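Local coordinates for beta-glucanase (Podospora anserina, PDB 4LE4), which probably hydrolyses beta-glucan chains such as cellulose, as a fungal glycoside hydrolase of family GH131, at residues P29-I34 and E81-T86; A118-H123 and A203-G208; Y50-D55 and W162-Y167; S100-D105 and D223-G228. All coordinates share one frame; numbering follows the deposited sequence.

Interaction 1 (P29-I34 and E81-T86); sequences PYQYYI and ELIPQT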
# COMPACT_ATOMS: atom_id res chain seq x y z
N PRO A 29 1.40 -9.90 12.50
CA PRO A 29 0.94 -8.56 12.11
C PRO A 29 0.01 -8.43 10.90
O PRO A 29 -0.55 -7.34 10.68
CB PRO A 29 2.24 -7.83 11.85
CG PRO A 29 3.05 -8.91 11.15
CD PRO A 29 2.78 -10.14 12.03
N TYR A 30 -0.13 -9.50 10.12
CA TYR A 30 -0.93 -9.44 8.90
C TYR A 30 -1.86 -10.59 8.65
O TYR A 30 -1.48 -11.75 8.80
CB TYR A 30 -0.01 -9.37 7.67
CG TYR A 30 0.65 -8.04 7.37
CD1 TYR A 30 -0.08 -6.96 6.88
CD2 TYR A 30 2.03 -7.89 7.51
CE1 TYR A 30 0.55 -5.76 6.53
CE2 TYR A 30 2.68 -6.69 7.18
CZ TYR A 30 1.93 -5.63 6.69
OH TYR A 30 2.56 -4.48 6.31
N GLN A 31 -3.08 -10.28 8.20
CA GLN A 31 -4.00 -11.32 7.80
C GLN A 31 -3.59 -11.63 6.34
O GLN A 31 -3.45 -10.71 5.50
CB GLN A 31 -5.44 -10.82 7.82
CG GLN A 31 -5.84 -10.09 9.08
CD GLN A 31 -7.34 -9.87 9.15
OE1 GLN A 31 -8.00 -9.67 8.13
NE2 GLN A 31 -7.89 -9.91 10.38
N TYR A 32 -3.44 -12.91 6.04
CA TYR A 32 -3.06 -13.31 4.70
C TYR A 32 -4.10 -14.28 4.13
O TYR A 32 -4.14 -15.46 4.49
CB TYR A 32 -1.66 -13.95 4.75
CG TYR A 32 -1.17 -14.37 3.39
CD1 TYR A 32 -1.03 -13.44 2.37
CD2 TYR A 32 -0.92 -15.71 3.11
CE1 TYR A 32 -0.65 -13.84 1.07
CE2 TYR A 32 -0.54 -16.11 1.81
CZ TYR A 32 -0.41 -15.17 0.81
OH TYR A 32 -0.07 -15.56 -0.47
N TYR A 33 -5.00 -13.75 3.29
CA TYR A 33 -6.01 -14.60 2.68
C TYR A 33 -6.47 -14.12 1.30
O TYR A 33 -6.99 -14.92 0.54
CB TYR A 33 -7.23 -14.80 3.60
CG TYR A 33 -8.03 -13.55 3.87
CD1 TYR A 33 -7.70 -12.71 4.93
CD2 TYR A 33 -9.15 -13.23 3.10
CE1 TYR A 33 -8.46 -11.60 5.24
CE2 TYR A 33 -9.92 -12.12 3.39
CZ TYR A 33 -9.58 -11.30 4.47
OH TYR A 33 -10.31 -10.16 4.75
N ILE A 34 -6.24 -12.84 0.98
CA ILE A 34 -6.63 -12.30 -0.33
C ILE A 34 -5.46 -12.51 -1.29
O ILE A 34 -4.58 -11.65 -1.45
CB ILE A 34 -7.00 -10.80 -0.23
CG1 ILE A 34 -8.14 -10.68 0.81
CG2 ILE A 34 -7.44 -10.23 -1.61
CD1 ILE A 34 -8.61 -9.25 1.06
N GLU A 81 -3.09 -9.00 -1.53
CA GLU A 81 -3.25 -7.99 -0.47
C GLU A 81 -3.06 -8.58 0.92
O GLU A 81 -3.40 -9.73 1.15
CB GLU A 81 -4.67 -7.38 -0.58
CG GLU A 81 -4.93 -6.68 -1.91
CD GLU A 81 -6.41 -6.69 -2.31
OE1 GLU A 81 -7.29 -6.70 -1.40
OE2 GLU A 81 -6.69 -6.70 -3.53
N LEU A 82 -2.51 -7.76 1.83
CA LEU A 82 -2.29 -8.09 3.22
C LEU A 82 -3.15 -7.08 3.99
O LEU A 82 -3.25 -5.93 3.59
CB LEU A 82 -0.81 -7.86 3.62
CG LEU A 82 0.21 -8.57 2.72
CD1 LEU A 82 1.61 -8.22 3.15
CD2 LEU A 82 -0.04 -10.06 2.80
N ILE A 83 -3.75 -7.52 5.09
CA ILE A 83 -4.56 -6.63 5.91
C ILE A 83 -3.96 -6.64 7.32
O ILE A 83 -3.58 -7.69 7.83
CB ILE A 83 -6.04 -7.13 5.94
CG1 ILE A 83 -6.66 -6.96 4.55
CG2 ILE A 83 -6.93 -6.26 6.88
CD1 ILE A 83 -7.98 -7.64 4.42
N PRO A 84 -3.86 -5.46 7.97
CA PRO A 84 -3.30 -5.40 9.32
C PRO A 84 -4.10 -6.30 10.27
O PRO A 84 -5.34 -6.31 10.24
CB PRO A 84 -3.45 -3.92 9.70
CG PRO A 84 -3.39 -3.21 8.38
CD PRO A 84 -4.25 -4.12 7.50
N GLN A 85 -3.37 -7.06 11.09
CA GLN A 85 -3.98 -7.93 12.12
C GLN A 85 -3.63 -7.16 13.39
O GLN A 85 -2.46 -7.13 13.78
CB GLN A 85 -3.31 -9.31 12.18
CG GLN A 85 -3.81 -10.17 13.34
CD GLN A 85 -5.30 -10.36 13.27
OE1 GLN A 85 -5.82 -10.96 12.32
NE2 GLN A 85 -6.03 -9.82 14.27
N THR A 86 -4.63 -6.53 13.98
CA THR A 86 -4.43 -5.69 15.17
C THR A 86 -5.72 -5.47 15.98
O THR A 86 -6.85 -5.61 15.48
CB THR A 86 -3.88 -4.29 14.73
OG1 THR A 86 -3.71 -3.44 15.86
CG2 THR A 86 -4.86 -3.61 13.78
O HOH W 1 -4.89 -10.97 2.92
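An antiparallel strand pairing sets Gln31 against Ile83 as a hydrogen-bonded pair. Gln31 N donates to Ile83 O at 2.7 Å, and Ile83 N returns a longer bond of 3.2 Å to an in-plane lone pair of Gln31 O. Farther on, Gln85 N reaches Pro29 O at 2.9 Å, an oxygen that also accepts from Trp5 NE1. On the side of Gln31, its NE2 donates to Gln85 OE1 at 3.0 Å, coming from above the plane of that amide. The Gln85 chain bends at chi2 (57°), which carries CD toward Gln31, and its OE1 takes a second donor, the indole N-H of Trp21. On the same face Ile34 CD1 and Ile83 CD1 pack at 3.8 Å. Strands 30-34 and 78-84 are thus joined within one of the two sheets of the concanavalin-like sandwich. On the other face, Leu82 CD1 stands over the centre of the Tyr30 ring, 4.1 Å from its centroid, while Tyr30 OH bonds to Gly7 O. The other methyl, Leu82 CD2, lies 3.5 Å from Tyr32 CD1. A water donates to both Gln31 O and Glu81 O while accepting from Tyr33 N.

Interaction 2 (A118-H123 and A203-G208); sequences AFFESH and ADWHVG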
# COMPACT_ATOMS: atom_id res chain seq x y z
N ALA A 118 -3.07 0.12 -1.80
CA ALA A 118 -3.16 0.62 -0.41
C ALA A 118 -4.54 1.26 -0.14
O ALA A 118 -4.67 2.36 0.43
CB ALA A 118 -2.07 1.64 -0.18
N PHE A 119 -5.57 0.53 -0.52
CA PHE A 119 -6.94 1.02 -0.41
C PHE A 119 -7.73 0.49 0.74
O PHE A 119 -7.48 -0.63 1.22
CB PHE A 119 -7.70 0.68 -1.72
CG PHE A 119 -7.80 -0.83 -2.01
CD1 PHE A 119 -6.83 -1.47 -2.79
CD2 PHE A 119 -8.88 -1.57 -1.54
CE1 PHE A 119 -6.95 -2.85 -3.09
CE2 PHE A 119 -9.02 -2.94 -1.83
CZ PHE A 119 -8.05 -3.58 -2.61
N PHE A 120 -8.71 1.28 1.21
CA PHE A 120 -9.61 0.79 2.24
C PHE A 120 -10.72 0.04 1.51
O PHE A 120 -10.95 0.26 0.33
CB PHE A 120 -10.19 1.96 3.08
CG PHE A 120 -9.17 2.59 3.98
CD1 PHE A 120 -8.99 2.11 5.28
CD2 PHE A 120 -8.32 3.59 3.52
CE1 PHE A 120 -7.99 2.60 6.10
CE2 PHE A 120 -7.31 4.10 4.34
CZ PHE A 120 -7.14 3.58 5.65
N GLU A 121 -11.41 -0.86 2.21
CA GLU A 121 -12.48 -1.65 1.60
C GLU A 121 -13.61 -0.84 0.93
O GLU A 121 -14.23 -1.30 -0.01
CB GLU A 121 -13.05 -2.62 2.63
CG GLU A 121 -13.25 -4.02 2.09
CD GLU A 121 -13.16 -5.10 3.16
OE1 GLU A 121 -12.04 -5.47 3.59
OE2 GLU A 121 -14.25 -5.58 3.56
N SER A 122 -13.86 0.36 1.44
CA SER A 122 -14.90 1.22 0.85
C SER A 122 -14.29 2.15 -0.20
O SER A 122 -14.98 2.95 -0.85
CB SER A 122 -15.48 2.08 1.97
OG SER A 122 -14.50 2.98 2.40
N HIS A 123 -12.98 2.04 -0.36
CA HIS A 123 -12.23 2.87 -1.29
C HIS A 123 -12.36 4.38 -1.04
O HIS A 123 -12.24 5.18 -1.96
CB HIS A 123 -12.58 2.52 -2.76
CG HIS A 123 -12.20 1.12 -3.15
ND1 HIS A 123 -12.97 0.01 -2.83
CD2 HIS A 123 -11.12 0.64 -3.82
CE1 HIS A 123 -12.38 -1.08 -3.29
NE2 HIS A 123 -11.26 -0.72 -3.89
N ALA A 203 -10.32 -3.40 10.14
CA ALA A 203 -9.77 -4.63 9.58
C ALA A 203 -10.15 -4.55 8.12
O ALA A 203 -10.80 -5.44 7.58
CB ALA A 203 -10.42 -5.84 10.21
N ASP A 204 -9.74 -3.48 7.47
CA ASP A 204 -10.09 -3.33 6.07
C ASP A 204 -9.18 -2.43 5.26
O ASP A 204 -9.61 -1.84 4.27
CB ASP A 204 -11.52 -2.82 5.97
CG ASP A 204 -11.69 -1.49 6.64
OD1 ASP A 204 -10.72 -0.99 7.23
OD2 ASP A 204 -12.81 -0.93 6.57
N TRP A 205 -7.93 -2.30 5.68
CA TRP A 205 -6.99 -1.52 4.89
C TRP A 205 -6.21 -2.60 4.14
O TRP A 205 -5.57 -3.47 4.75
CB TRP A 205 -6.04 -0.72 5.76
CG TRP A 205 -5.13 0.13 4.93
CD1 TRP A 205 -5.45 0.82 3.78
CD2 TRP A 205 -3.75 0.40 5.18
NE1 TRP A 205 -4.35 1.51 3.31
CE2 TRP A 205 -3.29 1.27 4.15
CE3 TRP A 205 -2.85 0.01 6.18
CZ2 TRP A 205 -1.99 1.73 4.09
CZ3 TRP A 205 -1.54 0.49 6.12
CH2 TRP A 205 -1.13 1.33 5.08
N HIS A 206 -6.23 -2.51 2.82
CA HIS A 206 -5.60 -3.50 1.97
C HIS A 206 -4.24 -3.05 1.49
O HIS A 206 -4.13 -2.24 0.59
CB HIS A 206 -6.51 -3.81 0.78
CG HIS A 206 -7.81 -4.43 1.16
ND1 HIS A 206 -8.21 -5.66 0.69
CD2 HIS A 206 -8.80 -4.00 1.98
CE1 HIS A 206 -9.39 -5.97 1.20
NE2 HIS A 206 -9.77 -4.98 1.99
N VAL A 207 -3.21 -3.57 2.14
CA VAL A 207 -1.82 -3.27 1.82
C VAL A 207 -1.48 -4.22 0.71
O VAL A 207 -1.24 -5.42 0.92
CB VAL A 207 -0.90 -3.52 3.02
CG1 VAL A 207 0.59 -3.27 2.63
CG2 VAL A 207 -1.33 -2.62 4.15
N GLY A 208 -1.45 -3.67 -0.49
CA GLY A 208 -1.20 -4.51 -1.64
C GLY A 208 -1.82 -3.87 -2.85
O GLY A 208 -2.07 -2.66 -2.85
O HOH W 2 -11.85 -7.05 5.81
O HOH W 3 -13.73 0.67 4.78
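His206 and Phe119 face each other where strand 205-207 runs antiparallel to the end of strand 115-120; the histidine lies on Phe119 with its inner atoms and reaches a carboxylate with each nitrogen. Its CB sits over the phenyl face, 3.8 Å from the centroid of the Phe119 ring. CG, anti to the carbonyl carbon, comes 3.6 Å from Phe119 CE2; the two rings are nearly parallel (13°) yet barely overlap. CD2 passes Phe119 O at 3.7 Å, the same oxygen that accepts from His206 N. ND1 bonds to Glu81 OE1 of another strand. CE1 lies 3.6 Å from Glu121 OE1 and packs on Ile34 CD1. At the tip, NE2 donates to Glu121 OE1 at 2.8 Å (N-H...O angle 160°), on the anti side of the carboxylate, whose plane stands 77° from that of the imidazole. A water shared with Ala203 O also donates to Glu121 OE1. An alanine at His206 would probably leave Glu81 OE1 and Glu121 OE1 without the ring that links them, and open a gap beside Phe119 CE2. On the other face of this sheet, toward the sandwich interior, Phe120 and Trp205 form an offset stack, centroids 4.4 Å apart from phenyl to five-membered ring. Trp205 NE1 donates to Ala118 O at 3.0 Å from well above the carbonyl plane, and Tyr167 OH also bonds to that oxygen. Each imidazole nitrogen engages a carboxylate, one from strand 78-84, the other from the turn after strand 115-120, so ring rotation is probably fixed and the two glutamates are likely to be held in relation through it.

Interaction 3 (Y50-D55 and W162-Y167); sequences YKNPAD and WHNVAY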
# COMPACT_ATOMS: atom_id res chain seq x y z
N TYR A 50 14.53 -4.93 -1.36
CA TYR A 50 13.20 -4.51 -1.81
C TYR A 50 12.62 -3.34 -1.05
O TYR A 50 11.43 -3.06 -1.19
CB TYR A 50 12.24 -5.69 -1.68
CG TYR A 50 12.59 -6.93 -2.48
CD1 TYR A 50 13.42 -6.86 -3.60
CD2 TYR A 50 12.03 -8.15 -2.14
CE1 TYR A 50 13.68 -7.99 -4.37
CE2 TYR A 50 12.27 -9.29 -2.92
CZ TYR A 50 13.10 -9.19 -4.03
OH TYR A 50 13.33 -10.33 -4.81
N LYS A 51 13.41 -2.67 -0.21
CA LYS A 51 12.91 -1.52 0.57
C LYS A 51 13.54 -0.21 0.15
O LYS A 51 14.50 -0.19 -0.63
CB LYS A 51 13.24 -1.69 2.05
CG LYS A 51 14.73 -1.59 2.32
CD LYS A 51 15.05 -1.45 3.80
CE LYS A 51 16.51 -0.99 4.01
NZ LYS A 51 16.75 -0.70 5.42
N ASN A 52 12.98 0.89 0.64
CA ASN A 52 13.57 2.19 0.40
C ASN A 52 14.91 2.15 1.18
O ASN A 52 14.90 2.01 2.40
CB ASN A 52 12.68 3.26 1.00
CG ASN A 52 13.19 4.65 0.75
OD1 ASN A 52 14.40 4.87 0.60
ND2 ASN A 52 12.27 5.62 0.72
N PRO A 53 16.05 2.33 0.50
CA PRO A 53 17.32 2.28 1.24
C PRO A 53 17.47 3.29 2.37
O PRO A 53 18.24 3.06 3.30
CB PRO A 53 18.37 2.50 0.15
CG PRO A 53 17.68 2.06 -1.12
CD PRO A 53 16.28 2.63 -0.92
N ALA A 54 16.74 4.40 2.30
CA ALA A 54 16.83 5.45 3.32
C ALA A 54 16.06 5.08 4.58
O ALA A 54 16.26 5.68 5.65
CB ALA A 54 16.30 6.76 2.75
N ASP A 55 15.16 4.12 4.46
CA ASP A 55 14.35 3.69 5.60
C ASP A 55 15.10 2.69 6.46
O ASP A 55 14.96 1.47 6.30
CB ASP A 55 13.06 3.00 5.13
CG ASP A 55 12.15 2.62 6.29
OD1 ASP A 55 12.52 2.79 7.47
OD2 ASP A 55 11.03 2.14 6.01
N TRP A 162 11.31 5.72 -4.96
CA TRP A 162 10.51 5.34 -3.81
C TRP A 162 9.57 6.46 -3.42
O TRP A 162 10.00 7.59 -3.27
CB TRP A 162 11.42 5.02 -2.61
CG TRP A 162 11.94 3.64 -2.68
CD1 TRP A 162 13.16 3.22 -3.19
CD2 TRP A 162 11.23 2.46 -2.31
NE1 TRP A 162 13.23 1.85 -3.16
CE2 TRP A 162 12.07 1.35 -2.63
CE3 TRP A 162 9.96 2.21 -1.75
CZ2 TRP A 162 11.68 0.03 -2.40
CZ3 TRP A 162 9.56 0.88 -1.53
CH2 TRP A 162 10.43 -0.20 -1.85
N HIS A 163 8.28 6.15 -3.33
CA HIS A 163 7.27 7.11 -2.93
C HIS A 163 6.85 6.79 -1.52
O HIS A 163 6.30 5.72 -1.26
CB HIS A 163 6.04 7.02 -3.84
CG HIS A 163 6.29 7.59 -5.20
ND1 HIS A 163 6.02 8.91 -5.51
CD2 HIS A 163 6.84 7.04 -6.31
CE1 HIS A 163 6.39 9.15 -6.76
NE2 HIS A 163 6.89 8.03 -7.27
N ASN A 164 7.09 7.72 -0.62
CA ASN A 164 6.73 7.53 0.79
C ASN A 164 5.44 8.32 1.01
O ASN A 164 5.36 9.48 0.66
CB ASN A 164 7.85 8.11 1.66
CG ASN A 164 9.24 7.68 1.17
OD1 ASN A 164 10.07 8.51 0.73
ND2 ASN A 164 9.48 6.40 1.21
N VAL A 165 4.44 7.68 1.60
CA VAL A 165 3.12 8.29 1.79
C VAL A 165 2.61 8.14 3.23
O VAL A 165 2.99 7.19 3.94
CB VAL A 165 2.07 7.55 0.91
CG1 VAL A 165 0.63 8.05 1.20
CG2 VAL A 165 2.43 7.68 -0.57
N ALA A 166 1.84 9.12 3.68
CA ALA A 166 1.13 8.95 4.92
C ALA A 166 -0.26 9.53 4.67
O ALA A 166 -0.39 10.68 4.24
CB ALA A 166 1.80 9.68 6.09
N TYR A 167 -1.31 8.71 4.87
CA TYR A 167 -2.68 9.22 4.76
C TYR A 167 -2.95 9.80 6.16
O TYR A 167 -2.78 9.08 7.13
CB TYR A 167 -3.71 8.12 4.59
CG TYR A 167 -3.59 7.25 3.38
CD1 TYR A 167 -3.17 7.78 2.17
CD2 TYR A 167 -3.97 5.91 3.42
CE1 TYR A 167 -3.14 6.99 1.01
CE2 TYR A 167 -3.95 5.10 2.28
CZ TYR A 167 -3.53 5.66 1.07
OH TYR A 167 -3.52 4.87 -0.08
O HOH W 4 14.84 -1.07 -3.04
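Chi1 of Trp162 (-83°) brings CG toward Asn52, its second torsion, near a right angle (96°), turns an indole face to the asparagine, and Asn52 CG lies anti to its own backbone N. The two side chains slide past each other in opposite directions, the Asn52 amide inclined by only 18° to the indole plane. Asn52 CA stands almost directly over the five-membered ring, 3.4 Å from its centroid, in a CH-pi contact, and Asn52 N lies over the same face nearer the rim, where it donates to Ser227 OG. Pro53 CD touches the pyrrole side of the indole, 3.9 Å from Trp162 CD1. The loop that packs here joins strands 44-47 and 61-66, and it folds over the start of strand 163-170 as a type I turn from Asn52 to Asp55. An Asx turn is built into it: Asn52 OD1 accepts from Ala54 N at 2.9 Å. The amide nitrogen, Asn52 ND2, bonds to Gly183 O, while Lys51 NZ braces the loop from within, donating to Asp55 O and Ser58 O. An alanine in place of Trp162 would probably open a gap beside Asn52 CA and Pro53 CD and leave the turn less firmly seated. At the indole edge a water donates to Lys51 O at 2.6 Å and accepts a weak bond from Trp162 NE1 at 3.3 Å. Elsewhere on the rim Tyr50 O, a buried oxygen with no polar partner, approaches Trp162 CH2 near the ring plane at 3.1 Å.

Interaction 4 (S100-D105 and D223-G228); sequences SLMRKD and DFYWSG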
# COMPACT_ATOMS: atom_id res chain seq x y z
N SER A 100 5.62 2.95 1.87
CA SER A 100 6.52 3.43 0.83
C SER A 100 6.31 2.40 -0.30
O SER A 100 6.13 1.22 -0.05
CB SER A 100 7.97 3.47 1.33
OG SER A 100 8.11 4.39 2.42
N LEU A 101 6.30 2.89 -1.53
CA LEU A 101 6.04 2.09 -2.72
C LEU A 101 7.01 2.40 -3.85
O LEU A 101 7.36 3.55 -4.05
CB LEU A 101 4.61 2.41 -3.18
CG LEU A 101 4.09 1.74 -4.45
CD1 LEU A 101 3.86 0.25 -4.21
CD2 LEU A 101 2.75 2.45 -4.84
N MET A 102 7.36 1.39 -4.65
CA MET A 102 8.28 1.63 -5.79
C MET A 102 8.00 0.59 -6.86
O MET A 102 7.53 -0.52 -6.56
CB MET A 102 9.75 1.51 -5.30
CG MET A 102 10.88 1.62 -6.35
SD MET A 102 11.22 0.00 -7.16
CE MET A 102 12.20 -0.86 -5.85
N ARG A 103 8.19 0.95 -8.12
CA ARG A 103 8.05 -0.04 -9.19
C ARG A 103 9.39 0.04 -9.95
O ARG A 103 10.11 1.04 -9.89
CB ARG A 103 6.95 0.33 -10.18
CG ARG A 103 7.38 1.48 -11.09
CD ARG A 103 6.30 1.76 -12.17
NE ARG A 103 6.73 2.84 -13.06
CZ ARG A 103 7.56 2.70 -14.10
NH1 ARG A 103 8.07 1.51 -14.41
NH2 ARG A 103 7.86 3.76 -14.83
N LYS A 104 9.71 -1.02 -10.67
CA LYS A 104 10.91 -1.07 -11.52
C LYS A 104 10.41 -1.14 -12.98
O LYS A 104 9.21 -1.18 -13.24
CB LYS A 104 11.72 -2.34 -11.20
CG LYS A 104 12.32 -2.35 -9.80
CD LYS A 104 13.13 -3.67 -9.56
CE LYS A 104 13.75 -3.74 -8.16
NZ LYS A 104 14.81 -2.70 -7.94
N ASP A 105 11.33 -1.16 -13.94
CA ASP A 105 10.90 -1.30 -15.32
C ASP A 105 10.69 -2.80 -15.64
O ASP A 105 9.97 -3.14 -16.58
CB ASP A 105 11.94 -0.68 -16.27
CG ASP A 105 11.76 0.81 -16.43
OD1 ASP A 105 10.59 1.28 -16.36
OD2 ASP A 105 12.77 1.51 -16.64
N ASP A 223 5.34 -6.55 -10.57
CA ASP A 223 5.97 -6.50 -9.25
C ASP A 223 5.86 -5.10 -8.63
O ASP A 223 6.12 -4.10 -9.29
CB ASP A 223 7.47 -6.84 -9.34
CG ASP A 223 7.74 -8.31 -9.74
OD1 ASP A 223 6.93 -9.21 -9.38
OD2 ASP A 223 8.78 -8.58 -10.40
N PHE A 224 5.52 -5.05 -7.34
CA PHE A 224 5.40 -3.79 -6.59
C PHE A 224 6.25 -3.96 -5.33
O PHE A 224 6.16 -4.97 -4.67
CB PHE A 224 3.93 -3.56 -6.21
CG PHE A 224 2.99 -3.57 -7.40
CD1 PHE A 224 2.59 -4.76 -7.97
CD2 PHE A 224 2.53 -2.37 -7.94
CE1 PHE A 224 1.72 -4.78 -9.08
CE2 PHE A 224 1.66 -2.37 -9.04
CZ PHE A 224 1.26 -3.56 -9.61
N TYR A 225 7.04 -2.95 -5.01
CA TYR A 225 7.96 -3.02 -3.86
C TYR A 225 7.44 -2.14 -2.76
O TYR A 225 7.03 -1.02 -3.01
CB TYR A 225 9.33 -2.56 -4.31
CG TYR A 225 9.84 -3.50 -5.39
CD1 TYR A 225 10.61 -4.61 -5.05
CD2 TYR A 225 9.48 -3.32 -6.73
CE1 TYR A 225 11.01 -5.54 -6.03
CE2 TYR A 225 9.86 -4.23 -7.71
CZ TYR A 225 10.64 -5.35 -7.35
OH TYR A 225 11.07 -6.26 -8.30
N TRP A 226 7.45 -2.67 -1.54
CA TRP A 226 6.88 -1.95 -0.40
C TRP A 226 7.78 -1.99 0.82
O TRP A 226 8.45 -3.00 1.05
CB TRP A 226 5.59 -2.65 0.07
CG TRP A 226 4.49 -2.73 -0.92
CD1 TRP A 226 4.45 -3.49 -2.08
CD2 TRP A 226 3.27 -2.02 -0.86
NE1 TRP A 226 3.27 -3.29 -2.73
CE2 TRP A 226 2.51 -2.39 -2.00
CE3 TRP A 226 2.72 -1.11 0.05
CZ2 TRP A 226 1.23 -1.88 -2.26
CZ3 TRP A 226 1.44 -0.59 -0.21
CH2 TRP A 226 0.72 -0.98 -1.36
N SER A 227 7.78 -0.91 1.61
CA SER A 227 8.52 -0.92 2.88
C SER A 227 7.92 0.16 3.77
O SER A 227 7.07 0.93 3.33
CB SER A 227 10.03 -0.69 2.68
OG SER A 227 10.35 0.56 2.12
N GLY A 228 8.33 0.18 5.04
CA GLY A 228 7.85 1.22 5.93
C GLY A 228 6.35 1.31 6.11
O GLY A 228 5.82 2.39 6.27
O HOH W 5 10.21 2.71 3.55
O HOH W 6 6.86 4.62 4.98
O HOH W 7 8.17 -3.52 -10.91
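Leu101 and Trp226 form a non-hydrogen-bonded pair between two antiparallel strands, 100-102 and 223-228, whose axes approach to 4.8 Å; the flanking pairs Ser100-Ser227 and Met102-Tyr225 carry two backbone bonds each. This pairing belongs to one sheet of the concanavalin-like beta-sandwich. Leu101 and Trp226 lie side by side, pointing the same way, with Leu101 CD1 over the indole face, 3.9 Å from the centroid of the five-membered ring. Both side chains touch Ile117 of the opposing sheet and so fill the space between the layers. On the other face Tyr225 is the hub. Met102, bent at chi2 and chi3, brings CE to 3.6 Å from Tyr225 CG, and its SD approaches the ring obliquely in a Met-aromatic contact. The Lys104 and Tyr225 side chains cross at about a right angle, with CE over one ring face toward the rim, 4.0 Å from the centroid; the ammonium is farther off, so any cation-pi attraction is weak. The Tyr225 ring also meets that of Tyr50 edge-to-face. Beside Ser100 OG, which Asn164 approaches, one water joins the two serine hydroxyls. A second water sits 2.9 Å from Ser100 OG and donates to Gly228 O at 2.8 Å.

How the interactions relate
The four contacts divide between the two antiparallel sheets of the sandwich. Interactions 1 and 2, with centres 10 Å apart, share one sheet and follow each other along the chain; they meet where strand 205-207 bonds to strand 78-84. Interaction 4 and the 162-167 side of interaction 3 belong to the other sheet, with loop 50-55 packed against it; their centres are 8 Å apart. Interaction 2 is nested within the chain loop closed by interaction 4, while interaction 3 alternates with the other three. Trp226 bridges the sheets by touching Ala118, Val207 and Gly208, and Tyr167 of strand 163-170 by packing on Trp205 and Phe120. Residues far apart in sequence thereby fasten both layers into a single catalytic domain.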